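PDB 6DRU: glycosyl hydrolases family 31 family protein from Aspergillus niger, which catalyses release of alpha-xylose from the non-reducing terminal glucose of xyloglucan oligosaccharides, as an alpha-xylosidase of glycosyl hydrolase family 31. Local coordinates for residues 148-153 with 180-185; 158-163 with 633-638; 501-506 with 614-619. All coordinates share one frame; numbering follows the deposited sequence.

Interaction 1. Residues 148-153 with 180-185; sequences QIYGTG and VFMSNK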
loop_
_atom_site.group_PDB
_atom_site.type_symbol
_atom_site.label_atom_id
_atom_site.label_comp_id
_atom_site.label_asym_id
_atom_site.label_seq_id
_atom_site.Cartn_x
_atom_site.Cartn_y
_atom_site.Cartn_z
ATOM N N GLN A 148 -13.740 2.658 -35.012
ATOM C CA GLN A 148 -13.235 1.300 -35.135
ATOM C C GLN A 148 -11.773 1.264 -34.716
ATOM O O GLN A 148 -10.988 2.136 -35.100
ATOM C CB GLN A 148 -13.393 0.778 -36.568
ATOM C CG GLN A 148 -14.837 0.670 -37.026
ATOM C CD GLN A 148 -14.968 0.020 -38.389
ATOM O OE1 GLN A 148 -14.137 -0.799 -38.783
ATOM N NE2 GLN A 148 -16.011 0.389 -39.120
ATOM N N ILE A 149 -11.415 0.256 -33.927
ATOM C CA ILE A 149 -10.075 0.123 -33.365
ATOM C C ILE A 149 -9.459 -1.163 -33.897
ATOM O O ILE A 149 -10.040 -2.244 -33.741
ATOM C CB ILE A 149 -10.100 0.121 -31.830
ATOM C CG1 ILE A 149 -10.805 1.375 -31.303
ATOM C CG2 ILE A 149 -8.692 0.017 -31.277
ATOM C CD1 ILE A 149 -10.200 2.670 -31.793
ATOM N N TYR A 150 -8.288 -1.047 -34.517
ATOM C CA TYR A 150 -7.559 -2.184 -35.060
ATOM C C TYR A 150 -6.208 -2.308 -34.370
ATOM O O TYR A 150 -5.531 -1.304 -34.129
ATOM C CB TYR A 150 -7.349 -2.044 -36.572
ATOM C CG TYR A 150 -8.584 -1.634 -37.338
ATOM C CD1 TYR A 150 -9.798 -2.275 -37.129
ATOM C CD2 TYR A 150 -8.538 -0.604 -38.269
ATOM C CE1 TYR A 150 -10.930 -1.901 -37.827
ATOM C CE2 TYR A 150 -9.664 -0.225 -38.972
ATOM C CZ TYR A 150 -10.858 -0.876 -38.749
ATOM O OH TYR A 150 -11.981 -0.500 -39.448
ATOM N N GLY A 151 -5.811 -3.543 -34.071
ATOM C CA GLY A 151 -4.527 -3.794 -33.443
ATOM C C GLY A 151 -4.637 -4.295 -32.020
ATOM O O GLY A 151 -5.292 -5.311 -31.761
ATOM N N THR A 152 -3.988 -3.587 -31.092
ATOM C CA THR A 152 -3.991 -3.888 -29.658
ATOM C C THR A 152 -3.321 -5.222 -29.325
ATOM O O THR A 152 -3.532 -5.769 -28.237
ATOM C CB THR A 152 -5.412 -3.857 -29.074
ATOM O OG1 THR A 152 -6.137 -5.020 -29.493
ATOM C CG2 THR A 152 -6.157 -2.607 -29.528
ATOM N N GLY A 153 -2.508 -5.758 -30.228
ATOM C CA GLY A 153 -1.846 -7.025 -29.983
ATOM C C GLY A 153 -2.655 -8.214 -30.467
ATOM O O GLY A 153 -3.517 -8.114 -31.344
ATOM N N VAL A 180 -0.862 -0.488 -29.105
ATOM C CA VAL A 180 -0.607 0.155 -30.389
ATOM C C VAL A 180 -1.806 -0.154 -31.274
ATOM O O VAL A 180 -2.039 -1.319 -31.618
ATOM C CB VAL A 180 0.694 -0.333 -31.043
ATOM C CG1 VAL A 180 0.819 0.220 -32.455
ATOM C CG2 VAL A 180 1.896 0.065 -30.203
ATOM N N PHE A 181 -2.572 0.873 -31.636
ATOM C CA PHE A 181 -3.785 0.653 -32.408
ATOM C C PHE A 181 -3.941 1.722 -33.477
ATOM O O PHE A 181 -3.420 2.833 -33.353
ATOM C CB PHE A 181 -5.032 0.625 -31.509
ATOM C CG PHE A 181 -5.437 1.972 -30.968
ATOM C CD1 PHE A 181 -6.363 2.757 -31.642
ATOM C CD2 PHE A 181 -4.923 2.438 -29.772
ATOM C CE1 PHE A 181 -6.748 3.989 -31.143
ATOM C CE2 PHE A 181 -5.308 3.666 -29.266
ATOM C CZ PHE A 181 -6.220 4.443 -29.955
ATOM N N MET A 182 -4.665 1.363 -34.535
ATOM C CA MET A 182 -5.088 2.292 -35.573
ATOM C C MET A 182 -6.588 2.520 -35.462
ATOM O O MET A 182 -7.343 1.603 -35.124
ATOM C CB MET A 182 -4.763 1.763 -36.973
ATOM C CG MET A 182 -3.294 1.518 -37.247
ATOM S SD MET A 182 -3.035 0.979 -38.950
ATOM C CE MET A 182 -4.157 -0.414 -39.045
ATOM N N SER A 183 -7.014 3.744 -35.746
ATOM C CA SER A 183 -8.423 4.092 -35.808
ATOM C C SER A 183 -8.805 4.417 -37.247
ATOM O O SER A 183 -7.994 4.936 -38.019
ATOM C CB SER A 183 -8.742 5.281 -34.899
ATOM O OG SER A 183 -10.096 5.675 -35.032
ATOM N N ASN A 184 -10.050 4.100 -37.605
ATOM C CA ASN A 184 -10.526 4.422 -38.944
ATOM C C ASN A 184 -10.738 5.916 -39.153
ATOM O O ASN A 184 -10.981 6.334 -40.289
ATOM C CB ASN A 184 -11.816 3.656 -39.250
ATOM C CG ASN A 184 -12.915 3.935 -38.248
ATOM O OD1 ASN A 184 -12.676 4.526 -37.196
ATOM N ND2 ASN A 184 -14.130 3.509 -38.571
ATOM N N LYS A 185 -10.645 6.729 -38.098
ATOM C CA LYS A 185 -10.671 8.176 -38.269
ATOM C C LYS A 185 -9.406 8.710 -38.923
ATOM O O LYS A 185 -9.371 9.887 -39.296
ATOM C CB LYS A 185 -10.879 8.870 -36.922
ATOM C CG LYS A 185 -12.319 8.879 -36.449
ATOM C CD LYS A 185 -12.513 9.852 -35.301
ATOM C CE LYS A 185 -13.958 9.864 -34.834
ATOM N NZ LYS A 185 -14.103 10.469 -33.482
#

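Interaction 2. Residues 158-163 with 633-638; sequences HMINKK and SSNSNY. With NAG (2-acetamido-2-deoxy-beta-D-glucopyranose), chain E.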
loop_
_atom_site.group_PDB
_atom_site.type_symbol
_atom_site.label_atom_id
_atom_site.label_comp_id
_atom_site.label_asym_id
_atom_site.label_seq_id
_atom_site.Cartn_x
_atom_site.Cartn_y
_atom_site.Cartn_z
ATOM N N HIS A 158 -11.792 -13.534 -32.153
ATOM C CA HIS A 158 -12.504 -13.647 -33.427
ATOM C C HIS A 158 -13.000 -12.288 -33.918
ATOM O O HIS A 158 -14.042 -12.195 -34.572
ATOM C CB HIS A 158 -13.665 -14.643 -33.325
ATOM C CG HIS A 158 -13.984 -15.340 -34.610
ATOM N ND1 HIS A 158 -14.627 -16.559 -34.654
ATOM C CD2 HIS A 158 -13.750 -14.993 -35.897
ATOM C CE1 HIS A 158 -14.774 -16.932 -35.912
ATOM N NE2 HIS A 158 -14.251 -15.998 -36.687
ATOM N N MET A 159 -12.258 -11.225 -33.602
ATOM C CA MET A 159 -12.628 -9.869 -33.980
ATOM C C MET A 159 -11.408 -9.118 -34.494
ATOM O O MET A 159 -10.298 -9.301 -33.985
ATOM C CB MET A 159 -13.217 -9.095 -32.793
ATOM C CG MET A 159 -14.299 -9.829 -32.023
ATOM S SD MET A 159 -14.756 -8.974 -30.501
ATOM C CE MET A 159 -15.613 -7.560 -31.177
ATOM N N ILE A 160 -11.617 -8.281 -35.507
ATOM C CA ILE A 160 -10.614 -7.307 -35.914
ATOM C C ILE A 160 -10.993 -5.888 -35.512
ATOM O O ILE A 160 -10.108 -5.018 -35.476
ATOM C CB ILE A 160 -10.329 -7.375 -37.430
ATOM C CG1 ILE A 160 -11.621 -7.217 -38.232
ATOM C CG2 ILE A 160 -9.603 -8.665 -37.785
ATOM C CD1 ILE A 160 -11.389 -7.084 -39.717
ATOM N N ASN A 161 -12.264 -5.621 -35.223
ATOM C CA ASN A 161 -12.699 -4.350 -34.656
ATOM C C ASN A 161 -12.777 -4.516 -33.144
ATOM O O ASN A 161 -13.665 -5.208 -32.632
ATOM C CB ASN A 161 -14.047 -3.923 -35.234
ATOM C CG ASN A 161 -14.539 -2.606 -34.661
ATOM O OD1 ASN A 161 -13.761 -1.821 -34.119
ATOM N ND2 ASN A 161 -15.838 -2.360 -34.778
ATOM N N LYS A 162 -11.850 -3.883 -32.429
ATOM C CA LYS A 162 -11.754 -4.020 -30.983
ATOM C C LYS A 162 -12.603 -3.001 -30.231
ATOM O O LYS A 162 -12.514 -2.931 -29.001
ATOM C CB LYS A 162 -10.292 -3.911 -30.542
ATOM C CG LYS A 162 -9.370 -4.937 -31.189
ATOM C CD LYS A 162 -9.752 -6.360 -30.797
ATOM C CE LYS A 162 -8.984 -7.393 -31.614
ATOM N NZ LYS A 162 -7.641 -7.694 -31.044
ATOM N N LYS A 163 -13.418 -2.218 -30.936
ATOM C CA LYS A 163 -14.275 -1.242 -30.275
ATOM C C LYS A 163 -15.244 -1.939 -29.327
ATOM O O LYS A 163 -15.787 -3.003 -29.637
ATOM C CB LYS A 163 -15.046 -0.430 -31.316
ATOM C CG LYS A 163 -16.010 0.595 -30.737
ATOM C CD LYS A 163 -15.340 1.947 -30.579
ATOM C CE LYS A 163 -16.284 2.964 -29.966
ATOM N NZ LYS A 163 -15.579 4.224 -29.601
ATOM N N SER A 633 -16.841 -3.378 -39.014
ATOM C CA SER A 633 -17.424 -2.947 -37.746
ATOM C C SER A 633 -18.232 -4.066 -37.104
ATOM O O SER A 633 -18.216 -4.231 -35.878
ATOM C CB SER A 633 -18.298 -1.711 -37.952
ATOM O OG SER A 633 -19.615 -2.076 -38.320
ATOM N N SER A 634 -18.940 -4.850 -37.914
ATOM C CA SER A 634 -19.746 -5.955 -37.413
ATOM C C SER A 634 -18.939 -7.230 -37.220
ATOM O O SER A 634 -19.502 -8.237 -36.774
ATOM C CB SER A 634 -20.912 -6.228 -38.365
ATOM O OG SER A 634 -20.440 -6.554 -39.662
ATOM N N ASN A 635 -17.645 -7.206 -37.535
ATOM C CA ASN A 635 -16.778 -8.378 -37.441
ATOM C C ASN A 635 -17.364 -9.554 -38.220
ATOM O O ASN A 635 -17.483 -10.674 -37.719
ATOM C CB ASN A 635 -16.517 -8.747 -35.980
ATOM C CG ASN A 635 -15.733 -7.675 -35.240
ATOM O OD1 ASN A 635 -14.544 -7.470 -35.491
ATOM N ND2 ASN A 635 -16.403 -6.978 -34.330
ATOM N N SER A 636 -17.749 -9.278 -39.465
ATOM C CA SER A 636 -18.247 -10.317 -40.353
ATOM C C SER A 636 -17.149 -11.331 -40.660
ATOM O O SER A 636 -15.958 -11.007 -40.670
ATOM C CB SER A 636 -18.768 -9.699 -41.652
ATOM O OG SER A 636 -18.964 -10.685 -42.651
ATOM N N ASN A 637 -17.563 -12.578 -40.908
ATOM C CA ASN A 637 -16.607 -13.623 -41.258
ATOM C C ASN A 637 -15.835 -13.296 -42.529
ATOM O O ASN A 637 -14.742 -13.836 -42.732
ATOM C CB ASN A 637 -17.320 -14.970 -41.421
ATOM C CG ASN A 637 -18.026 -15.420 -40.153
ATOM O OD1 ASN A 637 -19.116 -14.948 -39.835
ATOM N ND2 ASN A 637 -17.407 -16.346 -39.425
ATOM N N TYR A 638 -16.373 -12.423 -43.386
ATOM C CA TYR A 638 -15.674 -12.044 -44.609
ATOM C C TYR A 638 -14.467 -11.157 -44.340
ATOM O O TYR A 638 -13.581 -11.067 -45.196
ATOM C CB TYR A 638 -16.633 -11.339 -45.567
ATOM C CG TYR A 638 -17.741 -12.231 -46.077
ATOM C CD1 TYR A 638 -17.475 -13.523 -46.508
ATOM C CD2 TYR A 638 -19.054 -11.784 -46.119
ATOM C CE1 TYR A 638 -18.486 -14.345 -46.970
ATOM C CE2 TYR A 638 -20.071 -12.597 -46.579
ATOM C CZ TYR A 638 -19.782 -13.876 -47.004
ATOM O OH TYR A 638 -20.796 -14.686 -47.462
HETATM C C1 NAG E . -18.131 -16.926 -38.281
HETATM C C2 NAG E . -17.976 -18.408 -38.003
HETATM C C3 NAG E . -18.739 -18.851 -36.809
HETATM C C4 NAG E . -18.452 -17.947 -35.633
HETATM C C5 NAG E . -18.733 -16.516 -36.027
HETATM C C6 NAG E . -18.463 -15.598 -34.852
HETATM C C7 NAG E . -17.473 -19.918 -39.880
HETATM C C8 NAG E . -17.928 -20.702 -41.090
HETATM N N2 NAG E . -18.405 -19.145 -39.139
HETATM O O3 NAG E . -18.405 -20.188 -36.518
HETATM O O4 NAG E . -19.265 -18.307 -34.541
HETATM O O5 NAG E . -17.898 -16.181 -37.109
HETATM O O6 NAG E . -17.525 -14.611 -35.218
HETATM O O7 NAG E . -16.306 -19.947 -39.544
#

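Interaction 3. Residues 501-506 with 614-619; sequences SGLSAA and MRPLYM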
loop_
_atom_site.group_PDB
_atom_site.type_symbol
_atom_site.label_atom_id
_atom_site.label_comp_id
_atom_site.label_asym_id
_atom_site.label_seq_id
_atom_site.Cartn_x
_atom_site.Cartn_y
_atom_site.Cartn_z
ATOM N N SER A 501 -6.655 -13.088 -35.139
ATOM C CA SER A 501 -5.531 -12.777 -34.262
ATOM C C SER A 501 -4.321 -12.303 -35.060
ATOM O O SER A 501 -3.653 -11.337 -34.673
ATOM C CB SER A 501 -5.172 -13.997 -33.412
ATOM O OG SER A 501 -4.229 -13.665 -32.407
ATOM N N GLY A 502 -4.021 -12.972 -36.176
ATOM C CA GLY A 502 -2.913 -12.542 -37.009
ATOM C C GLY A 502 -3.171 -11.225 -37.710
ATOM O O GLY A 502 -2.230 -10.482 -38.010
ATOM N N LEU A 503 -4.439 -10.917 -37.991
ATOM C CA LEU A 503 -4.764 -9.628 -38.592
ATOM C C LEU A 503 -4.622 -8.500 -37.579
ATOM O O LEU A 503 -4.212 -7.388 -37.933
ATOM C CB LEU A 503 -6.176 -9.662 -39.176
ATOM C CG LEU A 503 -6.361 -10.688 -40.295
ATOM C CD1 LEU A 503 -7.808 -10.736 -40.763
ATOM C CD2 LEU A 503 -5.419 -10.376 -41.447
ATOM N N SER A 504 -4.957 -8.765 -36.315
ATOM C CA SER A 504 -4.743 -7.766 -35.273
ATOM C C SER A 504 -3.258 -7.524 -35.039
ATOM O O SER A 504 -2.840 -6.387 -34.787
ATOM C CB SER A 504 -5.426 -8.205 -33.976
ATOM O OG SER A 504 -6.831 -8.287 -34.137
ATOM N N ALA A 505 -2.446 -8.582 -35.118
ATOM C CA ALA A 505 -1.003 -8.423 -34.973
ATOM C C ALA A 505 -0.427 -7.554 -36.084
ATOM O O ALA A 505 0.516 -6.788 -35.857
ATOM C CB ALA A 505 -0.325 -9.793 -34.955
ATOM N N ALA A 506 -0.980 -7.663 -37.293
ATOM C CA ALA A 506 -0.498 -6.842 -38.398
ATOM C C ALA A 506 -0.746 -5.363 -38.130
ATOM O O ALA A 506 0.104 -4.518 -38.437
ATOM C CB ALA A 506 -1.161 -7.276 -39.705
ATOM N N MET A 614 0.477 -10.057 -44.148
ATOM C CA MET A 614 -0.913 -10.486 -44.222
ATOM C C MET A 614 -1.798 -9.311 -43.829
ATOM O O MET A 614 -1.600 -8.692 -42.779
ATOM C CB MET A 614 -1.182 -11.720 -43.354
ATOM C CG MET A 614 -0.863 -11.609 -41.880
ATOM S SD MET A 614 -1.142 -13.200 -41.065
ATOM C CE MET A 614 -2.916 -13.380 -41.236
ATOM N N ARG A 615 -2.767 -9.002 -44.687
ATOM C CA ARG A 615 -3.407 -7.694 -44.706
ATOM C C ARG A 615 -4.910 -7.817 -44.507
ATOM O O ARG A 615 -5.590 -8.445 -45.336
ATOM C CB ARG A 615 -3.103 -6.990 -46.033
ATOM C CG ARG A 615 -1.616 -6.847 -46.319
ATOM C CD ARG A 615 -1.345 -6.350 -47.731
ATOM N NE ARG A 615 -1.879 -5.011 -47.963
ATOM C CZ ARG A 615 -1.304 -3.891 -47.540
ATOM N NH1 ARG A 615 -0.170 -3.942 -46.855
ATOM N NH2 ARG A 615 -1.864 -2.719 -47.802
ATOM N N PRO A 616 -5.469 -7.246 -43.442
ATOM C CA PRO A 616 -6.929 -7.167 -43.337
ATOM C C PRO A 616 -7.505 -6.345 -44.479
ATOM O O PRO A 616 -6.846 -5.463 -45.034
ATOM C CB PRO A 616 -7.153 -6.490 -41.980
ATOM C CG PRO A 616 -5.854 -5.818 -41.662
ATOM C CD PRO A 616 -4.797 -6.685 -42.260
ATOM N N LEU A 617 -8.759 -6.645 -44.825
ATOM C CA LEU A 617 -9.345 -6.118 -46.054
ATOM C C LEU A 617 -9.516 -4.604 -46.038
ATOM O O LEU A 617 -9.606 -3.999 -47.111
ATOM C CB LEU A 617 -10.697 -6.783 -46.321
ATOM C CG LEU A 617 -10.649 -8.286 -46.602
ATOM C CD1 LEU A 617 -12.032 -8.820 -46.940
ATOM C CD2 LEU A 617 -9.662 -8.593 -47.721
ATOM N N TYR A 618 -9.559 -3.972 -44.862
ATOM C CA TYR A 618 -9.737 -2.526 -44.831
ATOM C C TYR A 618 -8.504 -1.778 -45.320
ATOM O O TYR A 618 -8.617 -0.614 -45.717
ATOM C CB TYR A 618 -10.110 -2.056 -43.419
ATOM C CG TYR A 618 -9.106 -2.393 -42.335
ATOM C CD1 TYR A 618 -7.932 -1.662 -42.192
ATOM C CD2 TYR A 618 -9.345 -3.425 -41.437
ATOM C CE1 TYR A 618 -7.018 -1.961 -41.201
ATOM C CE2 TYR A 618 -8.438 -3.728 -40.438
ATOM C CZ TYR A 618 -7.275 -2.994 -40.328
ATOM O OH TYR A 618 -6.365 -3.291 -39.339
ATOM N N MET A 619 -7.333 -2.417 -45.312
ATOM C CA MET A 619 -6.119 -1.711 -45.701
ATOM C C MET A 619 -6.033 -1.504 -47.206
ATOM O O MET A 619 -5.364 -0.570 -47.662
ATOM C CB MET A 619 -4.889 -2.468 -45.203
ATOM C CG MET A 619 -4.661 -2.338 -43.711
ATOM S SD MET A 619 -2.945 -2.633 -43.260
ATOM C CE MET A 619 -2.750 -4.270 -43.917
HETATM O O HOH W 1 -6.280 -5.504 -37.760
#

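Interaction 1. Residues 148-153 with 180-185
Tyr150 and Met182 form the hydrogen-bonded pair of an antiparallel strand pairing that sets strand 149-151 at the edge of the N-terminal beta-sandwich, beside strand 176-183. Tyr150 N gives its hydrogen to Met182 O (2.9 Å), and Met182 N returns one to Tyr150 O (2.8 Å). Past Gly151, as the chain turns a corner at Thr152 and Gly153, Thr152 N closes on Val180 O at 3.0 Å. This part is closely packed on both faces. On one, Ile149 sets CG2 against CD1 of Phe181 (3.6 Å), and Ile149 CD1 lies beside CD1 and CE1 of the Phe181 ring. Phe181 turns CG between its own N and carbonyl carbon (chi1 73°), near that CG2 methyl, and its ring meets Phe201 edge-to-face. On the other face Met182 brings CE to 4.4 Å from Tyr150 CB and packs on helices 228-239 and 492-508. The looser side lies past the strand end, at partly exposed Asn184. Its side chain crosses that of Gln148 at about a right angle, Asn184 ND2 lying 3.3 Å from Gln148 CG, while Gln148 NE2 is held by Ser629 O. Asn184 OD1 accepts from Gln148 N at 3.1 Å, the donor standing 52° out of the carbonyl plane.

Interaction 2. Residues 158-163 with 633-638
Asn635 thrusts its carboxamide at the backbone of residues 160-161, and OD1 takes two successive N-H groups. Asn161 N lies in the carbonyl plane and bonds Asn635 OD1 at 2.9 Å with a nearly straight 167° angle; Ile160 N reaches the same OD1 at 3.0 Å in a weak, bent bond. The other branch, Asn635 ND2, lies 3.3 Å from Met159 CE, the two side chains passing obliquely. Asn161 answers in the reverse direction: with CG anti to its backbone N (chi1 180°), it extends ND2 to Ser633 O at 3.2 Å, on a lone pair and in its own amide plane. Its OD1 accepts from Lys163 N in an Asx turn and also from Ile149 N. Asn635 follows helix 628-633 with positive phi in a Schellman motif, and directly afterwards Ser636 N-caps helix 637-640, its OG accepting from Tyr638 N. At that helix start Asn637 carries an N-linked glycan, Asn637 ND2 joined to NAG C1 at 1.5 Å. The sugar leans over His158, O6 standing 3.5 Å above the centre of one ring face. Gln641 OE1 accepts from Asn637 ND2 and is also hydrogen-bonded to His158 NE2. Met159 packs too on Thr203 of the second subunit.

Interaction 3. Residues 501-506 with 614-619
Met614 meets Leu503 through a folded chain: CG lies between the backbone N and the carbonyl carbon (chi1 57°), SD continues extended, and the final bend (chi3 -66°) carries Met614 CE to Leu503 CD2, 3.9 Å away. The same methyl, Met614 CE, also lies by the helix backbone, 4.1 Å from Gly502 C. Leu503, with CG anti to its carbonyl carbon (chi1 -62°), slides past Pro616 in the opposite direction, Leu503 CD2 coming within 3.8 Å of Pro616 CD. One helical turn on, Ala506 CB rests against Met614 O at 3.4 Å. Helix 492-508 belongs to the TIM barrel, following strand 481-484 and leading to strand 513-514, while strand 614-615 is an edge of the C-terminal antiparallel sheet; the contact thus joins the two domains. Arg615 points away from the helix and forms salt bridges with Asp229 and Asp620. A water supplies the polar link: it donates to Leu503 O (2.8 Å) and bonds Tyr618 OH (2.7 Å), lying at the edge of the tyrosine ring. With no direct hydrogen bond between the segments, the join rests on buried apolar surface, and the polar link between the segments passes through one water.

How the interactions relate
The three contacts converge where the N-terminal sheet, the barrel and the C-terminal domain meet. Interactions 1 and 3 are buried; interaction 2 is partly buried and reaches a glycosylated surface and a second subunit. Their chemistry follows: backbone pairing in interaction 1, side-chain amides bonded to backbone groups in interaction 2, apolar contact with one water in interaction 3. Direct contacts between their residues knit them together. Ile149 O meets Lys162 N at 2.8 Å, so the loop of interaction 2 runs along the strand of interaction 1. The Tyr150 ring stacks on Tyr618, joining interactions 1 and 3, and Ile160 packs on Leu503, joining 2 and 3.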